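Local coordinates for protein alpha,alpha-trehalose-phosphate synthase (UDP-forming) (Burkholderia xenovorans, PDB 5V0T) that belongs to glycosyltransferase family 20 and has a GT-B fold, in which two Rossmann-like domains face each other across a ligand-binding cleft, at residues V54-P60 / I75-R79; S170-L174 / Y206-E210; V183-F189 / A227-L232; I246-K251 / A360-R364; Y385-Q389 / H442-M446. All coordinates share one frame; numbering follows the deposited sequence.

Contact 1: V54-P60 / I75-R79; sequences VLSSGQP and IALMR
Pro-60 crosses the end of Met-78 at about a right angle, its CD 3.6 Å from Met-78 SD. The setting is the mixed sheet of the N-terminal Rossmann-like domain: strand 53-55 runs parallel to strand 70-78, and the chain then loops back so that the proline lands on the second strand. Met-78 reaches it by curling at both chi2 (-59°) and chi3 (-63°), which carries the thioether in under the loop and leaves CE 3.4 Å from Gly-58 O. At the other side of the proline ring, Pro-60 CB packs on Ile-75 CG1 at 3.6 Å, and Trp-121 of helix 109-126 touches both residues. The same proline CB sits 3.4 Å from Ala-76 O, a buried carbonyl oxygen with no hydrogen-bonding partner in the model. Leu-55 closes the apolar patch, its branch carbon CG lying 3.8 Å from Ala-76 CB.

Moving outward, Leu-55 N bonds to Leu-77 O at 2.9 Å, nearly straight at 161° and in the carbonyl plane. Its own carbonyl oxygen receives a more bent bond from Arg-79 N, just where Met-78, as N-cap, hands the strand over to helix 79-98. At the polar edge the Arg-79 chain folds back over Val-54, whose CG1 stands 3.5 Å above the plane of the guanidinium and over its centre. A water joins the two segments here. It donates to Val-54 O, has a hydrogen bond with Ser-56 OG, and accepts from Arg-79 NH2, which lies 3.2 Å from the water oxygen.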
# COMPACT_ATOMS: atom_id res chain seq x y z
N VAL A 54 14.96 -8.75 -14.62
CA VAL A 54 15.11 -10.19 -14.44
C VAL A 54 16.06 -10.71 -15.51
O VAL A 54 15.90 -10.38 -16.70
CB VAL A 54 13.76 -10.92 -14.51
CG1 VAL A 54 13.95 -12.42 -14.30
CG2 VAL A 54 12.78 -10.35 -13.49
N LEU A 55 17.04 -11.53 -15.11
CA LEU A 55 18.07 -12.03 -16.02
C LEU A 55 17.80 -13.48 -16.40
O LEU A 55 17.53 -14.32 -15.54
CB LEU A 55 19.45 -11.93 -15.38
CG LEU A 55 19.94 -10.56 -14.91
CD1 LEU A 55 21.42 -10.65 -14.52
CD2 LEU A 55 19.74 -9.52 -15.98
N SER A 56 17.89 -13.77 -17.70
CA SER A 56 17.81 -15.14 -18.19
C SER A 56 19.14 -15.87 -18.03
O SER A 56 19.15 -17.11 -17.96
CB SER A 56 17.40 -15.16 -19.67
OG SER A 56 16.25 -14.37 -19.90
N SER A 57 20.25 -15.15 -17.99
CA SER A 57 21.58 -15.74 -17.89
C SER A 57 22.54 -14.67 -17.39
O SER A 57 22.17 -13.50 -17.25
CB SER A 57 22.04 -16.32 -19.23
OG SER A 57 22.13 -15.29 -20.20
N GLY A 58 23.77 -15.08 -17.14
CA GLY A 58 24.75 -14.18 -16.58
C GLY A 58 24.63 -14.07 -15.06
O GLY A 58 23.95 -14.85 -14.40
N GLN A 59 25.31 -13.06 -14.52
CA GLN A 59 25.36 -12.82 -13.09
C GLN A 59 24.87 -11.41 -12.77
O GLN A 59 25.29 -10.46 -13.44
CB GLN A 59 26.79 -13.00 -12.56
CG GLN A 59 27.31 -14.42 -12.70
CD GLN A 59 26.44 -15.43 -11.97
OE1 GLN A 59 26.05 -15.20 -10.82
NE2 GLN A 59 26.13 -16.54 -12.63
N PRO A 60 24.00 -11.24 -11.78
CA PRO A 60 23.61 -9.88 -11.39
C PRO A 60 24.79 -9.13 -10.79
O PRO A 60 25.66 -9.72 -10.15
CB PRO A 60 22.51 -10.11 -10.33
CG PRO A 60 22.08 -11.54 -10.52
CD PRO A 60 23.31 -12.26 -10.98
N ILE A 75 20.06 -4.15 -7.89
CA ILE A 75 20.58 -5.37 -8.50
C ILE A 75 19.42 -6.14 -9.12
O ILE A 75 18.30 -6.13 -8.61
CB ILE A 75 21.35 -6.21 -7.46
CG1 ILE A 75 22.18 -7.31 -8.14
CG2 ILE A 75 20.40 -6.78 -6.39
CD1 ILE A 75 23.28 -7.91 -7.26
N ALA A 76 19.70 -6.79 -10.25
CA ALA A 76 18.71 -7.64 -10.89
C ALA A 76 18.54 -8.95 -10.11
O ALA A 76 19.34 -9.32 -9.25
CB ALA A 76 19.12 -7.93 -12.34
N LEU A 77 17.47 -9.66 -10.45
CA LEU A 77 17.21 -11.00 -9.94
C LEU A 77 17.40 -12.00 -11.07
O LEU A 77 17.02 -11.74 -12.21
CB LEU A 77 15.79 -11.11 -9.37
CG LEU A 77 15.52 -10.41 -8.04
CD1 LEU A 77 14.04 -10.43 -7.70
CD2 LEU A 77 16.33 -11.10 -6.94
N MET A 78 18.01 -13.14 -10.75
CA MET A 78 17.98 -14.25 -11.69
C MET A 78 16.54 -14.73 -11.85
O MET A 78 15.72 -14.62 -10.93
CB MET A 78 18.86 -15.41 -11.20
CG MET A 78 20.34 -15.08 -11.04
SD MET A 78 21.08 -14.53 -12.59
CE MET A 78 20.89 -16.00 -13.61
N ARG A 79 16.23 -15.28 -13.04
CA ARG A 79 14.88 -15.78 -13.31
C ARG A 79 14.42 -16.75 -12.23
O ARG A 79 13.29 -16.66 -11.72
CB ARG A 79 14.82 -16.45 -14.68
CG ARG A 79 13.53 -17.22 -14.95
CD ARG A 79 12.34 -16.27 -15.07
NE ARG A 79 12.57 -15.24 -16.09
CZ ARG A 79 11.72 -14.26 -16.38
NH1 ARG A 79 10.57 -14.14 -15.73
NH2 ARG A 79 12.04 -13.37 -17.32
O HOH W 1 14.62 -11.97 -18.68

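Contact 2: S170-L174 / Y206-E210; sequences SQVLL and YIVNE
Ser-170 and Tyr-206 bring helices 170-173 and 197-209 together, Ser-170 CB pressing on Tyr-206 CA at 3.8 Å. With so small a side chain between them, the two CA atoms come within 4.9 Å of each other. This is the tight side of the contact. Ser-170 CB comes in at the edge of the tyrosine ring, while Leu-173 crosses the tyrosine at about a right angle and sets its CD2 3.7 Å from Tyr-206 CD2. Leu-174 adds its CD2 beside Tyr-206 CE2. One face of the ring is covered from four residues further along the chain: Glu-210 CB stands 3.5 Å above the plane, over the ring centre. At the far end of the ring, Tyr-206 OH is hydrogen-bonded to His-179 ND1, which satisfies the hydroxyl.

The other side is looser and polar, and no direct hydrogen bond spans it. Gln-171 and Glu-210 approach with their amide and carboxylate planes 70° apart, and Gln-171 NE2 stays 3.9 Å from Glu-210 OE2. A water fills in, accepting from Gln-171 NE2 and donating to Glu-210 OE2, 2.6 Å from that oxygen. It also donates to Ser-170 OG, which a chi1 of 65° places between backbone N and carbonyl carbon; the same OG is hydrogen-bonded to Asp-205 OD2. Beneath the carboxylate, Leu-174 CD1 lies 4.0 Å from Glu-210 OE2. This is helix-to-helix packing through a small residue, which here joins helix 170-173 to helix 197-209 in the N-terminal Rossmann-like domain of the GT-B fold.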
# COMPACT_ATOMS: atom_id res chain seq x y z
N SER A 170 -3.77 -13.96 14.06
CA SER A 170 -2.93 -15.15 14.22
C SER A 170 -3.57 -16.39 13.59
O SER A 170 -2.87 -17.22 12.99
CB SER A 170 -2.61 -15.39 15.69
OG SER A 170 -3.78 -15.69 16.43
N GLN A 171 -4.90 -16.54 13.71
CA GLN A 171 -5.57 -17.72 13.16
C GLN A 171 -5.45 -17.78 11.65
O GLN A 171 -5.47 -18.87 11.07
CB GLN A 171 -7.05 -17.75 13.56
CG GLN A 171 -7.31 -18.23 14.97
CD GLN A 171 -6.84 -19.66 15.16
OE1 GLN A 171 -7.12 -20.54 14.34
NE2 GLN A 171 -6.07 -19.90 16.21
N VAL A 172 -5.41 -16.63 11.00
CA VAL A 172 -5.25 -16.55 9.56
C VAL A 172 -3.79 -16.80 9.16
O VAL A 172 -3.52 -17.48 8.17
CB VAL A 172 -5.75 -15.18 9.07
CG1 VAL A 172 -5.33 -14.91 7.64
CG2 VAL A 172 -7.29 -15.09 9.22
N LEU A 173 -2.85 -16.31 9.96
CA LEU A 173 -1.43 -16.53 9.68
C LEU A 173 -1.06 -18.02 9.75
O LEU A 173 -0.16 -18.47 9.04
CB LEU A 173 -0.58 -15.72 10.65
CG LEU A 173 0.95 -15.83 10.52
CD1 LEU A 173 1.41 -15.34 9.14
CD2 LEU A 173 1.64 -15.04 11.62
N LEU A 174 -1.78 -18.79 10.57
CA LEU A 174 -1.51 -20.23 10.68
C LEU A 174 -1.66 -20.97 9.36
O LEU A 174 -1.13 -22.08 9.23
CB LEU A 174 -2.44 -20.88 11.71
CG LEU A 174 -2.29 -20.41 13.16
CD1 LEU A 174 -3.29 -21.15 14.07
CD2 LEU A 174 -0.86 -20.60 13.63
N TYR A 206 -0.23 -13.65 18.07
CA TYR A 206 0.56 -14.81 17.66
C TYR A 206 1.67 -15.09 18.66
O TYR A 206 1.86 -16.24 19.09
CB TYR A 206 1.14 -14.60 16.25
CG TYR A 206 1.89 -15.82 15.75
CD1 TYR A 206 3.21 -16.06 16.13
CD2 TYR A 206 1.28 -16.74 14.91
CE1 TYR A 206 3.90 -17.18 15.70
CE2 TYR A 206 1.97 -17.86 14.46
CZ TYR A 206 3.29 -18.07 14.86
OH TYR A 206 3.98 -19.19 14.43
N ILE A 207 2.43 -14.06 19.05
CA ILE A 207 3.53 -14.24 19.99
C ILE A 207 3.05 -14.93 21.27
O ILE A 207 3.67 -15.88 21.77
CB ILE A 207 4.19 -12.88 20.31
CG1 ILE A 207 4.91 -12.31 19.08
CG2 ILE A 207 5.11 -13.00 21.52
CD1 ILE A 207 6.12 -13.12 18.64
N VAL A 208 1.93 -14.45 21.82
CA VAL A 208 1.46 -14.98 23.11
C VAL A 208 0.81 -16.35 22.95
O VAL A 208 1.07 -17.26 23.73
CB VAL A 208 0.49 -13.97 23.77
CG1 VAL A 208 -0.21 -14.60 24.96
CG2 VAL A 208 1.25 -12.71 24.19
N ASN A 209 -0.01 -16.53 21.91
CA ASN A 209 -0.86 -17.71 21.81
C ASN A 209 -0.33 -18.79 20.88
O ASN A 209 -0.78 -19.93 20.99
CB ASN A 209 -2.26 -17.30 21.37
CG ASN A 209 -3.00 -16.55 22.44
OD1 ASN A 209 -3.09 -17.02 23.56
ND2 ASN A 209 -3.49 -15.35 22.12
N GLU A 210 0.61 -18.47 20.00
CA GLU A 210 1.22 -19.47 19.13
C GLU A 210 2.72 -19.65 19.33
O GLU A 210 3.23 -20.72 19.03
CB GLU A 210 0.94 -19.14 17.65
CG GLU A 210 -0.54 -18.96 17.33
CD GLU A 210 -1.37 -20.21 17.62
OE1 GLU A 210 -0.81 -21.33 17.61
OE2 GLU A 210 -2.59 -20.07 17.86
O HOH W 2 -4.25 -18.14 17.26

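Contact 3: V183-F189 / A227-L232; sequences VEALCSF and AFGRTL
Phe-228 lies flat against Glu-184 in a CH-pi contact: Glu-184 CB is 3.6 Å from the ring centroid and only 3° off the ring normal. The extended glutamate chain continues along the same face, so that its carboxylate plane is tilted just 18° from the ring. Cys-187 takes the ring edge instead, a sulfur-aromatic contact with SG 5.2 Å from the centroid, and Val-183 CG1 is also at the edge.

Leu-232 carries the remaining van der Waals packing. Its CD2 meets Cys-187 CB at 3.7 Å, and its CB rests 3.4 Å from Phe-189 O. A chi1 of 68° puts CG between the leucine's own backbone N and carbonyl carbon, from where both methyls reach Cys-187.

Polar links are fewer. Arg-230 bends at chi3 to give a weak hydrogen bond from NH1 to Cys-187 O, 3.1 Å long, while Ser-188 CA stands over one face of the guanidinium, toward its rim. A water donates to both Glu-184 OE1 and Phe-228 O, 3.0 Å from the latter.

Residues 227-230 form a type I' turn, with Phe-228 at positive phi, joining strands 223-227 and 230-236. It is the classic two-residue beta-hairpin, here packed by its turn and second strand against the C-terminal end of a helix at the margin of a Rossmann-like domain.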
# COMPACT_ATOMS: atom_id res chain seq x y z
N VAL A 183 7.86 -15.79 11.85
CA VAL A 183 7.76 -14.93 13.02
C VAL A 183 9.06 -14.95 13.82
O VAL A 183 9.49 -13.93 14.36
CB VAL A 183 6.55 -15.31 13.90
CG1 VAL A 183 6.54 -14.46 15.17
CG2 VAL A 183 5.25 -15.11 13.11
N GLU A 184 9.72 -16.11 13.90
CA GLU A 184 11.01 -16.14 14.57
C GLU A 184 12.01 -15.23 13.87
O GLU A 184 12.74 -14.48 14.52
CB GLU A 184 11.54 -17.58 14.65
CG GLU A 184 12.91 -17.65 15.29
CD GLU A 184 13.38 -19.08 15.53
OE1 GLU A 184 14.26 -19.27 16.38
OE2 GLU A 184 12.86 -19.99 14.86
N ALA A 185 12.03 -15.26 12.53
CA ALA A 185 12.90 -14.37 11.78
C ALA A 185 12.59 -12.90 12.07
O ALA A 185 13.51 -12.08 12.19
CB ALA A 185 12.77 -14.65 10.28
N LEU A 186 11.30 -12.56 12.21
CA LEU A 186 10.94 -11.19 12.58
C LEU A 186 11.57 -10.77 13.90
O LEU A 186 11.91 -9.60 14.08
CB LEU A 186 9.42 -11.04 12.67
CG LEU A 186 8.60 -10.90 11.39
CD1 LEU A 186 7.12 -10.85 11.77
CD2 LEU A 186 8.99 -9.63 10.63
N CYS A 187 11.73 -11.71 14.82
CA CYS A 187 12.29 -11.38 16.12
C CYS A 187 13.80 -11.17 16.10
O CYS A 187 14.36 -10.83 17.14
CB CYS A 187 11.91 -12.46 17.15
SG CYS A 187 10.10 -12.54 17.44
N SER A 188 14.47 -11.31 14.95
CA SER A 188 15.86 -10.86 14.86
C SER A 188 15.98 -9.36 14.63
O SER A 188 17.09 -8.83 14.73
CB SER A 188 16.62 -11.57 13.74
OG SER A 188 16.92 -12.91 14.11
N PHE A 189 14.90 -8.67 14.29
CA PHE A 189 14.97 -7.23 14.16
C PHE A 189 15.07 -6.58 15.54
O PHE A 189 14.63 -7.14 16.54
CB PHE A 189 13.74 -6.72 13.40
CG PHE A 189 13.80 -6.96 11.90
CD1 PHE A 189 14.52 -6.10 11.08
CD2 PHE A 189 13.15 -8.04 11.32
CE1 PHE A 189 14.58 -6.31 9.71
CE2 PHE A 189 13.21 -8.26 9.95
CZ PHE A 189 13.94 -7.37 9.14
N ALA A 227 10.40 -13.57 22.81
CA ALA A 227 9.98 -14.77 22.10
C ALA A 227 11.19 -15.38 21.41
O ALA A 227 12.11 -14.67 20.99
CB ALA A 227 8.88 -14.47 21.07
N PHE A 228 11.18 -16.71 21.31
CA PHE A 228 12.24 -17.47 20.64
C PHE A 228 13.61 -17.15 21.23
O PHE A 228 14.61 -17.11 20.51
CB PHE A 228 12.25 -17.20 19.13
CG PHE A 228 10.94 -17.47 18.45
CD1 PHE A 228 10.56 -18.77 18.14
CD2 PHE A 228 10.10 -16.42 18.10
CE1 PHE A 228 9.36 -19.02 17.51
CE2 PHE A 228 8.90 -16.66 17.46
CZ PHE A 228 8.53 -17.97 17.16
N GLY A 229 13.66 -16.90 22.54
CA GLY A 229 14.89 -16.52 23.18
C GLY A 229 15.36 -15.10 22.92
O GLY A 229 16.40 -14.71 23.46
N ARG A 230 14.65 -14.32 22.13
CA ARG A 230 15.09 -12.99 21.76
C ARG A 230 14.25 -11.93 22.46
O ARG A 230 13.13 -12.19 22.92
CB ARG A 230 15.04 -12.82 20.24
CG ARG A 230 15.79 -13.95 19.52
CD ARG A 230 16.12 -13.63 18.08
NE ARG A 230 17.52 -13.28 17.93
CZ ARG A 230 18.00 -12.05 18.09
NH1 ARG A 230 17.18 -11.05 18.39
NH2 ARG A 230 19.30 -11.81 17.94
N THR A 231 14.81 -10.73 22.55
CA THR A 231 14.13 -9.56 23.09
C THR A 231 14.16 -8.45 22.04
O THR A 231 15.22 -8.16 21.48
CB THR A 231 14.80 -9.06 24.38
OG1 THR A 231 14.76 -10.09 25.37
CG2 THR A 231 14.09 -7.83 24.91
N LEU A 232 13.01 -7.83 21.79
CA LEU A 232 12.94 -6.77 20.79
C LEU A 232 11.76 -5.87 21.14
O LEU A 232 11.10 -6.03 22.17
CB LEU A 232 12.82 -7.35 19.38
CG LEU A 232 11.54 -8.08 19.01
CD1 LEU A 232 11.33 -7.93 17.50
CD2 LEU A 232 11.61 -9.56 19.41
O HOH W 3 15.82 -16.85 17.73

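Contact 4: I246-K251 / A360-R364; sequences IAELAK and AALFR
Ala-250 and Ala-361 mark the place where helices 243-252 and 356-363 almost touch backbone to backbone, their CA atoms 3.9 Å apart. The side chains at this point are methyl groups. Ala-250 CB pushes up to the carbonyl of the facing helix, 3.2 Å from Ala-360 O, and lies 4.1 Å from Ala-360 CB. Ile-246 CG2 extends the apolar strip past Ala-360 with a more distant touch. On the other flank a water stitches the two helices together by donating to Ala-250 O and to Ala-361 O, 2.8 Å from each of these oxygens.

Close packing through alanines seats helix 243-252, which follows the last strand of the N-terminal sheet, on helix 356-363 in the C-terminal Rossmann-like half of the GT-B fold. Helix 356-363 leads there into strand 368-371 of the six-stranded parallel sheet, and the side chain of Ala-360 is about 8 Å from the bound uridine-5'-diphosphate.

Arg-364 reaches across the first helix. Its chi1 of -170° turns CG away from the backbone N, and the chain runs straight on to NE, with CD 3.7 Å from Ala-250 O. Lys-251 CB then sits 3.9 Å above the guanidinium plane, over its centre. The two basic side chains run alongside each other in the same direction, leaving Lys-251 NZ 5.2 Å from Arg-364 NH2. Arg-364 NH1 is hydrogen-bonded to Ala-388 O, and Arg-364 NH2 makes a long, weak ion pair with Asp-390 OD1.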
# COMPACT_ATOMS: atom_id res chain seq x y z
N ILE A 246 0.62 17.66 -1.84
CA ILE A 246 -0.32 17.07 -2.80
C ILE A 246 -1.34 18.10 -3.24
O ILE A 246 -1.77 18.12 -4.40
CB ILE A 246 -0.99 15.83 -2.19
CG1 ILE A 246 0.02 14.69 -2.00
CG2 ILE A 246 -2.18 15.37 -3.04
CD1 ILE A 246 -0.46 13.68 -0.98
N ALA A 247 -1.78 18.95 -2.31
CA ALA A 247 -2.76 19.99 -2.64
C ALA A 247 -2.20 20.95 -3.69
O ALA A 247 -2.87 21.27 -4.67
CB ALA A 247 -3.16 20.75 -1.37
N GLU A 248 -0.98 21.43 -3.48
CA GLU A 248 -0.37 22.34 -4.44
C GLU A 248 -0.20 21.66 -5.80
O GLU A 248 -0.45 22.28 -6.84
CB GLU A 248 0.97 22.84 -3.90
N LEU A 249 0.20 20.39 -5.80
CA LEU A 249 0.31 19.64 -7.05
C LEU A 249 -1.03 19.51 -7.75
O LEU A 249 -1.13 19.68 -8.97
CB LEU A 249 0.90 18.26 -6.75
CG LEU A 249 1.53 17.43 -7.87
CD1 LEU A 249 2.59 18.23 -8.65
CD2 LEU A 249 2.13 16.17 -7.26
N ALA A 250 -2.09 19.20 -7.00
CA ALA A 250 -3.42 19.08 -7.59
C ALA A 250 -3.89 20.42 -8.13
O ALA A 250 -4.52 20.49 -9.20
CB ALA A 250 -4.41 18.56 -6.55
N LYS A 251 -3.62 21.49 -7.39
CA LYS A 251 -4.02 22.81 -7.87
C LYS A 251 -3.23 23.21 -9.11
O LYS A 251 -3.79 23.78 -10.05
CB LYS A 251 -3.84 23.84 -6.77
CG LYS A 251 -4.20 25.27 -7.20
CD LYS A 251 -4.00 26.25 -6.06
CE LYS A 251 -4.37 27.67 -6.48
NZ LYS A 251 -4.95 28.43 -5.35
N ALA A 360 -3.29 13.45 -8.97
CA ALA A 360 -3.63 14.48 -8.00
C ALA A 360 -4.52 15.55 -8.61
O ALA A 360 -5.51 15.97 -8.00
CB ALA A 360 -2.35 15.10 -7.43
N ALA A 361 -4.18 16.01 -9.82
CA ALA A 361 -5.01 17.01 -10.49
C ALA A 361 -6.42 16.49 -10.73
O ALA A 361 -7.39 17.22 -10.53
CB ALA A 361 -4.37 17.43 -11.82
N LEU A 362 -6.55 15.21 -11.12
CA LEU A 362 -7.87 14.63 -11.38
C LEU A 362 -8.64 14.40 -10.08
O LEU A 362 -9.86 14.61 -10.04
CB LEU A 362 -7.72 13.31 -12.14
CG LEU A 362 -7.18 13.46 -13.57
CD1 LEU A 362 -6.89 12.10 -14.18
CD2 LEU A 362 -8.17 14.22 -14.43
N PHE A 363 -7.95 13.97 -9.02
CA PHE A 363 -8.61 13.81 -7.72
C PHE A 363 -9.38 15.07 -7.34
O PHE A 363 -10.51 14.99 -6.83
CB PHE A 363 -7.59 13.49 -6.63
CG PHE A 363 -7.09 12.05 -6.61
CD1 PHE A 363 -7.87 11.01 -7.07
CD2 PHE A 363 -5.83 11.76 -6.08
CE1 PHE A 363 -7.40 9.69 -7.02
CE2 PHE A 363 -5.35 10.45 -6.03
CZ PHE A 363 -6.13 9.41 -6.50
N ARG A 364 -8.79 16.24 -7.59
CA ARG A 364 -9.39 17.52 -7.23
C ARG A 364 -10.68 17.80 -7.99
O ARG A 364 -11.50 18.60 -7.52
CB ARG A 364 -8.36 18.64 -7.46
CG ARG A 364 -8.71 20.05 -6.92
CD ARG A 364 -7.49 20.96 -7.06
NE ARG A 364 -7.63 22.30 -6.48
CZ ARG A 364 -7.21 22.65 -5.26
NH1 ARG A 364 -6.63 21.76 -4.46
NH2 ARG A 364 -7.38 23.90 -4.84
O HOH W 4 -6.84 19.92 -10.67

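Contact 5: Y385-Q389 / H442-M446; sequences YVSAQ and HRDMM
His-442 points the edge of its ring at the end of helix 380-388, where NE2 gives Val-386 O a weak hydrogen bond of 3.0 Å, bent to 127°. The oxygen lies near the ring plane, as does a water 3.0 Å from NE2. That water donates to Ser-387 O and Gln-389 O, so it links the imidazole to two more carbonyls of the helix end. Gln-389 CB approaches obliquely, 3.6 Å from His-442 NE2. Val-386 spreads its methyls between neighbours: CG1 faces His-442 CD2, and CG2 meets Met-445 CE at 3.7 Å. Met-446 folds back at chi2 and chi3, which brings its SD to 3.8 Å from Ser-387 CA.

Both helices belong to the C-terminal Rossmann-like domain of the GT-B fold: helix 380-388 leads into strand 396-400 of the parallel sheet, and helix 435-451 packs against helix 380-388.

A second layer supports these contacts. Met-446 CG stands over one face of the histidine ring, toward its rim, 3.4 Å above the plane. Gln-389 bends at chi2, turning its amide back on its own helix, where NE2 bonds to Tyr-385 O at 3.0 Å and an angle of 164°. The amide nitrogen also stands over the rim of the Tyr-385 ring, while Gln-389 OE1 accepts from Gly-395 N. Ser-387 OG is hydrogen-bonded to Lys-383 O.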
# COMPACT_ATOMS: atom_id res chain seq x y z
N TYR A 385 -6.31 11.47 -2.19
CA TYR A 385 -7.58 12.02 -2.65
C TYR A 385 -8.02 13.17 -1.75
O TYR A 385 -8.38 14.25 -2.22
CB TYR A 385 -8.68 10.94 -2.71
CG TYR A 385 -10.03 11.56 -2.98
CD1 TYR A 385 -10.41 11.89 -4.28
CD2 TYR A 385 -10.90 11.90 -1.94
CE1 TYR A 385 -11.63 12.53 -4.54
CE2 TYR A 385 -12.12 12.54 -2.19
CZ TYR A 385 -12.48 12.84 -3.50
OH TYR A 385 -13.68 13.46 -3.75
N VAL A 386 -7.98 12.97 -0.43
CA VAL A 386 -8.40 14.03 0.48
C VAL A 386 -7.48 15.24 0.33
O VAL A 386 -7.95 16.39 0.29
CB VAL A 386 -8.42 13.50 1.92
CG1 VAL A 386 -8.57 14.67 2.89
CG2 VAL A 386 -9.54 12.47 2.10
N SER A 387 -6.17 15.00 0.27
CA SER A 387 -5.19 16.09 0.19
C SER A 387 -5.36 16.93 -1.07
O SER A 387 -5.04 18.12 -1.06
CB SER A 387 -3.77 15.51 0.23
OG SER A 387 -3.49 14.88 1.47
N ALA A 388 -5.82 16.32 -2.16
CA ALA A 388 -5.92 17.04 -3.43
C ALA A 388 -7.08 18.03 -3.46
O ALA A 388 -7.10 18.92 -4.33
CB ALA A 388 -6.08 16.04 -4.58
N GLN A 389 -8.05 17.90 -2.55
CA GLN A 389 -9.31 18.62 -2.68
C GLN A 389 -9.13 20.13 -2.55
O GLN A 389 -8.25 20.62 -1.83
CB GLN A 389 -10.33 18.14 -1.64
CG GLN A 389 -10.75 16.69 -1.86
CD GLN A 389 -11.18 16.45 -3.29
OE1 GLN A 389 -12.15 17.05 -3.77
NE2 GLN A 389 -10.45 15.58 -4.00
N HIS A 442 -13.51 17.42 5.31
CA HIS A 442 -12.21 17.66 4.71
C HIS A 442 -11.28 18.38 5.68
O HIS A 442 -10.10 18.02 5.79
CB HIS A 442 -12.37 18.47 3.43
CG HIS A 442 -11.08 18.79 2.76
ND1 HIS A 442 -10.54 20.06 2.74
CD2 HIS A 442 -10.21 18.01 2.07
CE1 HIS A 442 -9.40 20.05 2.08
NE2 HIS A 442 -9.18 18.81 1.66
N ARG A 443 -11.79 19.38 6.38
CA ARG A 443 -10.98 20.13 7.34
C ARG A 443 -10.42 19.20 8.41
O ARG A 443 -9.21 19.21 8.69
CB ARG A 443 -11.82 21.25 7.96
CG ARG A 443 -11.05 22.47 8.38
CD ARG A 443 -11.95 23.70 8.26
NE ARG A 443 -13.31 23.43 8.73
CZ ARG A 443 -14.41 23.88 8.13
NH1 ARG A 443 -14.32 24.61 7.02
NH2 ARG A 443 -15.60 23.58 8.63
N ASP A 444 -11.27 18.39 9.02
CA ASP A 444 -10.81 17.47 10.06
C ASP A 444 -9.74 16.52 9.52
O ASP A 444 -8.74 16.26 10.19
CB ASP A 444 -11.97 16.67 10.63
CG ASP A 444 -13.04 17.54 11.26
OD1 ASP A 444 -12.73 18.70 11.64
OD2 ASP A 444 -14.19 17.07 11.38
N MET A 445 -9.94 16.00 8.31
CA MET A 445 -8.97 15.04 7.80
C MET A 445 -7.65 15.71 7.48
O MET A 445 -6.58 15.12 7.71
CB MET A 445 -9.54 14.32 6.59
CG MET A 445 -10.66 13.36 6.97
SD MET A 445 -11.19 12.31 5.61
CE MET A 445 -12.13 13.44 4.60
N MET A 446 -7.68 16.95 6.97
CA MET A 446 -6.44 17.65 6.66
C MET A 446 -5.62 17.89 7.92
O MET A 446 -4.38 17.78 7.90
CB MET A 446 -6.73 18.98 5.95
CG MET A 446 -7.16 18.78 4.49
SD MET A 446 -5.97 17.90 3.43
CE MET A 446 -4.78 19.20 3.08
O HOH W 5 -6.74 19.80 0.32

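In the fold
The contacts fall into the two halves of the GT-B fold. Contacts 2 and 3, centres about 14 Å apart, share a core in the N-terminal half: Val-183 CG2 packs on Tyr-206 CE1 at 3.6 Å, and Ile-207 CD1 meets Ala-227 CB at 3.9 Å. Contact 1 reaches the same sheet as contact 3, with centres about 32 Å apart; its Leu-77 side chain is about 10 Å from the bound 6-O-phosphono-alpha-D-glucopyranose. In the other half, contacts 4 and 5 have centres about 11 Å apart and are joined by a probable hydrogen bond, Gln-389 NE2 to Phe-363 O, at 2.9 Å. The side chain of Ser-387 lies about 11 Å from uridine-5'-diphosphate.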